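Local coordinates for protein endoglucanase (Humicola insolens, PDB 1DYS) that hydrolyses internal beta-1,4-glucosidic linkages of cellulose as a family 6 glycoside hydrolase, with a role in recycling plant biomass, at residues 139-144 / 179-184. Residues are numbered along the deposited sequence; the frame is centred on the assembly and turned at random.
Sequences DAIGNM and LDVANG
Asp180 fastens the backbone of the proposed proton donor, Asp139. Its CG lies anti to the backbone N (chi1 -172°), and OD2 takes an almost straight bond from Asp139 N (2.9 Å, 173°). Ala182 N gives OD2 a second bond at 2.8 Å, closing an Asx turn; the two donors approach from opposite faces of the carboxylate, both well out of its plane. An alanine at Asp180 would remove the shared acceptor and the Asx turn, and would probably leave the Asp139 backbone less firmly placed.

One water donates to Asp139 OD1 at 2.7 Å and accepts from Asn183 ND2, tying the acid to a likely substrate-binding residue. Two more link first-turn amides of helix 140-146, Ile141 N and Gly142 N, to Asp180 O and OD2 respectively. Asp139 OD1 lies 3.9 Å from Asp180 OD2, a second negative charge that may raise the acid's pKa.

Ile141 CD1 presses tightly on Leu179 CG (3.5 Å), the side chains crossing near a right angle.

The contact sits at the C-terminal ends of neighbouring parallel strands 132-136 and 175-180 in the distorted alpha/beta barrel of family 6, where the active site lies; helix 190-207 covers Ile141, Trp186 packs on Asp139, and Ser217 holds Asp180 OD1.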
loop_
_atom_site.group_PDB
_atom_site.type_symbol
_atom_site.label_atom_id
_atom_site.label_comp_id
_atom_site.label_asym_id
_atom_site.label_seq_id
_atom_site.Cartn_x
_atom_site.Cartn_y
_atom_site.Cartn_z
ATOM N N ASP A 139 -6.304 -15.430 4.570
ATOM C CA ASP A 139 -7.214 -15.646 3.482
ATOM C C ASP A 139 -6.641 -16.449 2.320
ATOM O O ASP A 139 -7.350 -16.542 1.327
ATOM C CB ASP A 139 -7.839 -14.336 2.937
ATOM C CG ASP A 139 -8.724 -13.719 3.996
ATOM O OD1 ASP A 139 -9.245 -14.519 4.834
ATOM O OD2 ASP A 139 -8.949 -12.486 3.998
ATOM N N ALA A 140 -5.394 -16.935 2.368
ATOM C CA ALA A 140 -4.855 -17.630 1.183
ATOM C C ALA A 140 -5.704 -18.869 0.896
ATOM O O ALA A 140 -6.047 -19.080 -0.243
ATOM C CB ALA A 140 -3.391 -18.014 1.379
ATOM N N ILE A 141 -5.936 -19.683 1.917
ATOM C CA ILE A 141 -6.774 -20.892 1.652
ATOM C C ILE A 141 -8.158 -20.568 1.183
ATOM O O ILE A 141 -8.718 -21.238 0.293
ATOM C CB ILE A 141 -6.719 -21.751 2.912
ATOM C CG1 ILE A 141 -5.302 -22.330 3.013
ATOM C CG2 ILE A 141 -7.740 -22.896 2.865
ATOM C CD1 ILE A 141 -5.093 -23.098 4.297
ATOM N N GLY A 142 -8.778 -19.492 1.670
ATOM C CA GLY A 142 -10.089 -19.056 1.190
ATOM C C GLY A 142 -10.023 -18.822 -0.320
ATOM O O GLY A 142 -10.845 -19.330 -1.073
ATOM N N ASN A 143 -9.041 -18.049 -0.762
ATOM C CA ASN A 143 -8.859 -17.731 -2.178
ATOM C C ASN A 143 -8.574 -18.987 -2.993
ATOM O O ASN A 143 -8.980 -19.056 -4.166
ATOM C CB ASN A 143 -7.759 -16.676 -2.259
ATOM C CG ASN A 143 -8.182 -15.246 -2.010
ATOM O OD1 ASN A 143 -8.766 -14.648 -2.905
ATOM N ND2 ASN A 143 -7.861 -14.744 -0.826
ATOM N N MET A 144 -7.905 -19.982 -2.421
ATOM C CA MET A 144 -7.645 -21.242 -3.097
ATOM C C MET A 144 -8.894 -22.110 -3.250
ATOM O O MET A 144 -9.077 -22.672 -4.349
ATOM C CB MET A 144 -6.617 -22.072 -2.335
ATOM C CG MET A 144 -5.221 -22.120 -2.916
ATOM S SD MET A 144 -4.092 -22.552 -1.581
ATOM C CE MET A 144 -3.477 -20.935 -1.120
ATOM N N LEU A 179 -2.239 -22.029 10.458
ATOM C CA LEU A 179 -2.548 -21.775 9.051
ATOM C C LEU A 179 -3.922 -21.154 8.921
ATOM O O LEU A 179 -4.931 -21.670 9.423
ATOM C CB LEU A 179 -2.385 -23.102 8.282
ATOM C CG LEU A 179 -2.692 -23.116 6.801
ATOM C CD1 LEU A 179 -1.763 -22.158 6.051
ATOM C CD2 LEU A 179 -2.531 -24.545 6.254
ATOM N N ASP A 180 -3.966 -19.982 8.259
ATOM C CA ASP A 180 -5.230 -19.235 8.253
ATOM C C ASP A 180 -6.299 -19.912 7.444
ATOM O O ASP A 180 -5.993 -20.429 6.374
ATOM C CB ASP A 180 -4.961 -17.788 7.740
ATOM C CG ASP A 180 -6.284 -17.067 7.965
ATOM O OD1 ASP A 180 -6.539 -16.742 9.101
ATOM O OD2 ASP A 180 -7.050 -16.891 7.015
ATOM N N VAL A 181 -7.522 -20.019 7.988
ATOM C CA VAL A 181 -8.646 -20.561 7.250
ATOM C C VAL A 181 -9.809 -19.566 7.222
ATOM O O VAL A 181 -10.997 -19.905 7.214
ATOM C CB VAL A 181 -9.087 -21.956 7.747
ATOM C CG1 VAL A 181 -7.940 -22.939 7.649
ATOM C CG2 VAL A 181 -9.439 -21.887 9.238
ATOM N N ALA A 182 -9.514 -18.292 6.914
ATOM C CA ALA A 182 -10.517 -17.259 6.641
ATOM C C ALA A 182 -11.497 -17.078 7.782
ATOM O O ALA A 182 -11.090 -16.793 8.897
ATOM C CB ALA A 182 -11.208 -17.613 5.320
ATOM N N ASN A 183 -12.813 -17.202 7.544
ATOM C CA ASN A 183 -13.764 -17.039 8.655
ATOM C C ASN A 183 -14.938 -17.954 8.325
ATOM O O ASN A 183 -15.075 -18.417 7.181
ATOM C CB ASN A 183 -14.180 -15.598 8.879
ATOM C CG ASN A 183 -15.059 -15.090 7.777
ATOM O OD1 ASN A 183 -16.287 -15.112 7.903
ATOM N ND2 ASN A 183 -14.474 -14.627 6.680
ATOM N N GLY A 184 -15.826 -18.112 9.320
ATOM C CA GLY A 184 -16.949 -19.043 9.090
ATOM C C GLY A 184 -17.887 -18.682 7.958
ATOM O O GLY A 184 -18.476 -19.562 7.324
HETATM O O HOH W 1 -11.743 -13.932 5.734
HETATM O O HOH W 2 -4.473 -19.286 4.356
HETATM O O HOH W 3 -7.548 -18.524 4.362
#